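Putative endoribonuclease (PDB 3LYB) is a putative endoribonuclease of the L-PSP (YjgF-like) family, by name an RNA hydrolase, though its activity and substrate are not established. Local coordinates at residues V94-L104 against P123-M133. Sequence-based numbering, arbitrary orientation.
Sequences VIKLVQYFRNL and PVSTVVQVSEM. With CA (calcium ion), chain G.
Lys96 to Phe101 pair in parallel register with Val124 to Gln129, the strand axes 4.7 Å apart at closest approach. Val124 N, Thr126 N, Val128 N and Val130 N donate to the carbonyls of Ile95, Leu97, Gln99 and Phe101, while Leu97 N, Gln99 N and Phe101 N return bonds to Val124 O, Thr126 O and Val128 O.

The side-chain amide of Gln99 adds two bonds to this ladder. Gln99, bent at chi2 (132°), swings its NE2 back over the neighbouring strand, where it donates to Ser125 OG (2.9 Å) and to Thr126 O (3.0 Å), both lying in its amide plane. Thr126 O is thus gripped twice, by Gln99 N and NE2 from opposite faces of its carbonyl plane. Gln99 OE1 is taken by Tyr110 OH, which fixes the amide's rotation. At the strand end, the extended Gln129 presents OE1 to Leu104 N, in the turn after strand 94-101, at 2.7 Å. Between the loops that follow, Arg102 NE meets Ser131 O at 2.9 Å in the guanidinium plane, nearly straight (165°). Next to Ser131, Glu132 OE1 binds a calcium ion at 2.7 Å, together with three waters.

Apolar contacts line both faces. Beside Gln99, Val127 CG1 touches Phe101 CE1 and Leu104 CD2; on the other face Tyr100 CD1 rests against Val128 CG2 (3.6 Å) and Val130 CG1. The bent selenomethionine Met133 lays SE against Tyr100 CB (4.3 Å).

This is the parallel pair of a beta-alpha-beta unit: helix 107-115 crosses the Leu97, Gln99 and Phe101 face, with Tyr110 edge-to-face on Phe101. Strand 141-148 flanks 94-101 antiparallel, with a classic bulge at Ile95 and Lys96 opposite Thr146. On the opposite face, Lys96 and Thr126 both reach Glu144 of a second subunit, whose strand extends the sheet at Val128 and Gln129.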
loop_
_atom_site.group_PDB
_atom_site.type_symbol
_atom_site.label_atom_id
_atom_site.label_comp_id
_atom_site.label_asym_id
_atom_site.label_seq_id
_atom_site.Cartn_x
_atom_site.Cartn_y
_atom_site.Cartn_z
ATOM N N VAL B 94 33.177 26.279 -3.307
ATOM C CA VAL B 94 32.292 25.154 -3.560
ATOM C C VAL B 94 31.305 25.558 -4.636
ATOM O O VAL B 94 30.301 26.190 -4.320
ATOM C CB VAL B 94 31.475 24.799 -2.318
ATOM C CG1 VAL B 94 30.673 23.540 -2.568
ATOM C CG2 VAL B 94 32.387 24.633 -1.089
ATOM N N ILE B 95 31.583 25.206 -5.889
ATOM C CA ILE B 95 30.750 25.654 -7.014
ATOM C C ILE B 95 29.558 24.746 -7.393
ATOM O O ILE B 95 28.601 25.200 -8.037
ATOM C CB ILE B 95 31.580 25.886 -8.304
ATOM C CG1 ILE B 95 32.372 24.629 -8.641
ATOM C CG2 ILE B 95 32.492 27.112 -8.152
ATOM C CD1 ILE B 95 32.212 24.192 -10.045
ATOM N N LYS B 96 29.623 23.471 -7.022
ATOM C CA LYS B 96 28.576 22.520 -7.384
ATOM C C LYS B 96 28.095 21.819 -6.131
ATOM O O LYS B 96 28.893 21.370 -5.303
ATOM C CB LYS B 96 29.125 21.504 -8.393
ATOM C CG LYS B 96 28.109 20.607 -9.093
ATOM C CD LYS B 96 28.800 19.300 -9.497
ATOM C CE LYS B 96 28.283 18.709 -10.796
ATOM N NZ LYS B 96 26.861 18.350 -10.680
ATOM N N LEU B 97 26.784 21.755 -5.972
ATOM C CA LEU B 97 26.200 20.889 -4.936
ATOM C C LEU B 97 25.203 19.918 -5.548
ATOM O O LEU B 97 24.362 20.314 -6.374
ATOM C CB LEU B 97 25.511 21.707 -3.849
ATOM C CG LEU B 97 26.348 22.640 -2.975
ATOM C CD1 LEU B 97 25.416 23.198 -1.948
ATOM C CD2 LEU B 97 27.542 21.971 -2.302
ATOM N N VAL B 98 25.304 18.649 -5.163
ATOM C CA VAL B 98 24.225 17.694 -5.450
ATOM C C VAL B 98 23.519 17.373 -4.122
ATOM O O VAL B 98 24.143 16.881 -3.183
ATOM C CB VAL B 98 24.687 16.422 -6.240
ATOM C CG1 VAL B 98 23.502 15.548 -6.554
ATOM C CG2 VAL B 98 25.365 16.807 -7.538
ATOM N N GLN B 99 22.229 17.694 -4.052
ATOM C CA GLN B 99 21.466 17.539 -2.822
ATOM C C GLN B 99 20.345 16.507 -2.928
ATOM O O GLN B 99 19.457 16.621 -3.765
ATOM C CB GLN B 99 20.899 18.886 -2.405
ATOM C CG GLN B 99 21.984 19.922 -2.066
ATOM C CD GLN B 99 21.731 21.247 -2.740
ATOM O OE1 GLN B 99 21.878 22.287 -2.128
ATOM N NE2 GLN B 99 21.356 21.217 -4.019
ATOM N N TYR B 100 20.390 15.519 -2.039
ATOM C CA TYR B 100 19.497 14.376 -2.033
ATOM C C TYR B 100 18.559 14.417 -0.833
ATOM O O TYR B 100 19.006 14.472 0.305
ATOM C CB TYR B 100 20.341 13.113 -1.942
ATOM C CG TYR B 100 21.296 12.881 -3.099
ATOM C CD1 TYR B 100 20.828 12.387 -4.312
ATOM C CD2 TYR B 100 22.666 13.128 -2.966
ATOM C CE1 TYR B 100 21.676 12.158 -5.371
ATOM C CE2 TYR B 100 23.546 12.895 -4.026
ATOM C CZ TYR B 100 23.036 12.392 -5.228
ATOM O OH TYR B 100 23.864 12.144 -6.308
ATOM N N PHE B 101 17.259 14.368 -1.093
ATOM C CA PHE B 101 16.256 14.407 -0.035
ATOM C C PHE B 101 15.430 13.151 0.009
ATOM O O PHE B 101 15.132 12.560 -1.032
ATOM C CB PHE B 101 15.248 15.524 -0.289
ATOM C CG PHE B 101 15.799 16.901 -0.172
ATOM C CD1 PHE B 101 16.626 17.427 -1.164
ATOM C CD2 PHE B 101 15.452 17.704 0.921
ATOM C CE1 PHE B 101 17.107 18.734 -1.059
ATOM C CE2 PHE B 101 15.934 19.015 1.030
ATOM C CZ PHE B 101 16.768 19.529 0.030
ATOM N N ARG B 102 15.008 12.780 1.207
ATOM C CA ARG B 102 13.942 11.806 1.372
ATOM C C ARG B 102 12.581 12.415 1.068
ATOM O O ARG B 102 11.643 11.705 0.750
ATOM C CB ARG B 102 13.945 11.245 2.801
ATOM C CG ARG B 102 14.994 10.168 2.964
ATOM C CD ARG B 102 14.735 9.224 4.081
ATOM N NE ARG B 102 13.705 8.271 3.741
ATOM C CZ ARG B 102 12.672 7.957 4.520
ATOM N NH1 ARG B 102 12.535 8.505 5.722
ATOM N NH2 ARG B 102 11.789 7.055 4.102
ATOM N N ASN B 103 12.471 13.732 1.185
ATOM C CA ASN B 103 11.184 14.414 1.057
ATOM C C ASN B 103 11.344 15.871 0.635
ATOM O O ASN B 103 11.707 16.719 1.457
ATOM C CB ASN B 103 10.440 14.366 2.389
ATOM C CG ASN B 103 9.014 14.824 2.269
ATOM O OD1 ASN B 103 8.671 15.695 1.464
ATOM N ND2 ASN B 103 8.164 14.227 3.058
ATOM N N LEU B 104 11.046 16.170 -0.623
ATOM C CA LEU B 104 11.226 17.540 -1.104
ATOM C C LEU B 104 10.331 18.592 -0.415
ATOM O O LEU B 104 10.538 19.801 -0.600
ATOM C CB LEU B 104 11.119 17.634 -2.632
ATOM C CG LEU B 104 12.310 17.049 -3.397
ATOM C CD1 LEU B 104 12.103 17.114 -4.905
ATOM C CD2 LEU B 104 13.624 17.727 -3.032
ATOM N N PRO B 123 25.666 28.332 -5.265
ATOM C CA PRO B 123 26.347 27.468 -6.231
ATOM C C PRO B 123 25.417 26.847 -7.282
ATOM O O PRO B 123 24.193 27.009 -7.209
ATOM C CB PRO B 123 26.964 26.368 -5.348
ATOM C CG PRO B 123 26.146 26.353 -4.093
ATOM C CD PRO B 123 25.230 27.571 -4.082
ATOM N N VAL B 124 26.013 26.175 -8.266
ATOM C CA VAL B 124 25.279 25.274 -9.152
ATOM C C VAL B 124 24.634 24.172 -8.318
ATOM O O VAL B 124 25.175 23.764 -7.281
ATOM C CB VAL B 124 26.197 24.743 -10.281
ATOM C CG1 VAL B 124 25.811 23.356 -10.753
ATOM C CG2 VAL B 124 26.186 25.740 -11.448
ATOM N N SER B 125 23.459 23.718 -8.745
ATOM C CA SER B 125 22.594 22.954 -7.839
ATOM C C SER B 125 21.720 21.879 -8.499
ATOM O O SER B 125 21.007 22.116 -9.474
ATOM C CB SER B 125 21.737 23.931 -7.021
ATOM O OG SER B 125 20.936 23.286 -6.072
ATOM N N THR B 126 21.809 20.686 -7.949
ATOM C CA THR B 126 20.889 19.628 -8.278
ATOM C C THR B 126 20.179 19.179 -7.006
ATOM O O THR B 126 20.797 19.023 -5.943
ATOM C CB THR B 126 21.609 18.442 -8.945
ATOM O OG1 THR B 126 22.177 18.889 -10.167
ATOM C CG2 THR B 126 20.642 17.302 -9.247
ATOM N N VAL B 127 18.880 18.971 -7.127
ATOM C CA VAL B 127 18.037 18.635 -5.991
ATOM C C VAL B 127 17.101 17.522 -6.416
ATOM O O VAL B 127 16.253 17.731 -7.286
ATOM C CB VAL B 127 17.178 19.837 -5.584
ATOM C CG1 VAL B 127 16.333 19.481 -4.409
ATOM C CG2 VAL B 127 18.037 21.066 -5.283
ATOM N N VAL B 128 17.245 16.344 -5.812
ATOM C CA VAL B 128 16.309 15.243 -6.070
ATOM C C VAL B 128 15.817 14.535 -4.806
ATOM O O VAL B 128 16.527 14.453 -3.794
ATOM C CB VAL B 128 16.894 14.184 -7.018
ATOM C CG1 VAL B 128 17.132 14.788 -8.404
ATOM C CG2 VAL B 128 18.157 13.513 -6.412
ATOM N N GLN B 129 14.596 14.002 -4.894
ATOM C CA GLN B 129 14.049 13.159 -3.844
ATOM C C GLN B 129 14.373 11.710 -4.152
ATOM O O GLN B 129 13.906 11.139 -5.158
ATOM C CB GLN B 129 12.542 13.345 -3.693
ATOM C CG GLN B 129 11.961 12.528 -2.543
ATOM C CD GLN B 129 10.516 12.886 -2.198
ATOM O OE1 GLN B 129 10.142 14.057 -2.096
ATOM N NE2 GLN B 129 9.711 11.876 -2.006
ATOM N N VAL B 130 15.159 11.110 -3.271
ATOM C CA VAL B 130 15.460 9.685 -3.373
ATOM C C VAL B 130 14.766 8.935 -2.236
ATOM O O VAL B 130 14.101 9.546 -1.427
ATOM C CB VAL B 130 16.987 9.444 -3.409
ATOM C CG1 VAL B 130 17.639 10.313 -4.528
ATOM C CG2 VAL B 130 17.606 9.736 -2.064
ATOM N N SER B 131 14.920 7.617 -2.174
ATOM C CA SER B 131 14.241 6.825 -1.156
ATOM C C SER B 131 14.975 6.892 0.156
ATOM O O SER B 131 14.366 7.078 1.190
ATOM C CB SER B 131 14.113 5.361 -1.562
ATOM O OG SER B 131 13.601 5.224 -2.882
ATOM N N GLU B 132 16.288 6.738 0.136
ATOM C CA GLU B 132 16.994 6.583 1.381
ATOM C C GLU B 132 18.454 6.972 1.219
ATOM O O GLU B 132 18.978 6.915 0.114
ATOM C CB GLU B 132 16.860 5.132 1.857
ATOM C CG GLU B 132 16.969 4.997 3.323
ATOM C CD GLU B 132 16.638 3.618 3.826
ATOM O OE1 GLU B 132 15.571 3.051 3.473
ATOM O OE2 GLU B 132 17.454 3.093 4.609
HETATM N N MSE B 133 19.095 7.377 2.320
HETATM C CA MSE B 133 20.553 7.523 2.379
HETATM C C MSE B 133 21.094 6.702 3.535
HETATM O O MSE B 133 20.339 6.262 4.387
HETATM C CB MSE B 133 20.976 8.983 2.531
HETATM C CG MSE B 133 20.691 9.834 1.314
HETATM SE SE MSE B 133 18.854 10.467 1.141
HETATM C CE MSE B 133 18.813 11.891 2.442
HETATM CA CA CA G . 15.154 0.608 4.637
HETATM O O HOH W 1 13.647 2.087 6.005
HETATM O O HOH W 2 15.147 -1.746 5.089
HETATM O O HOH W 3 14.061 0.861 2.537
#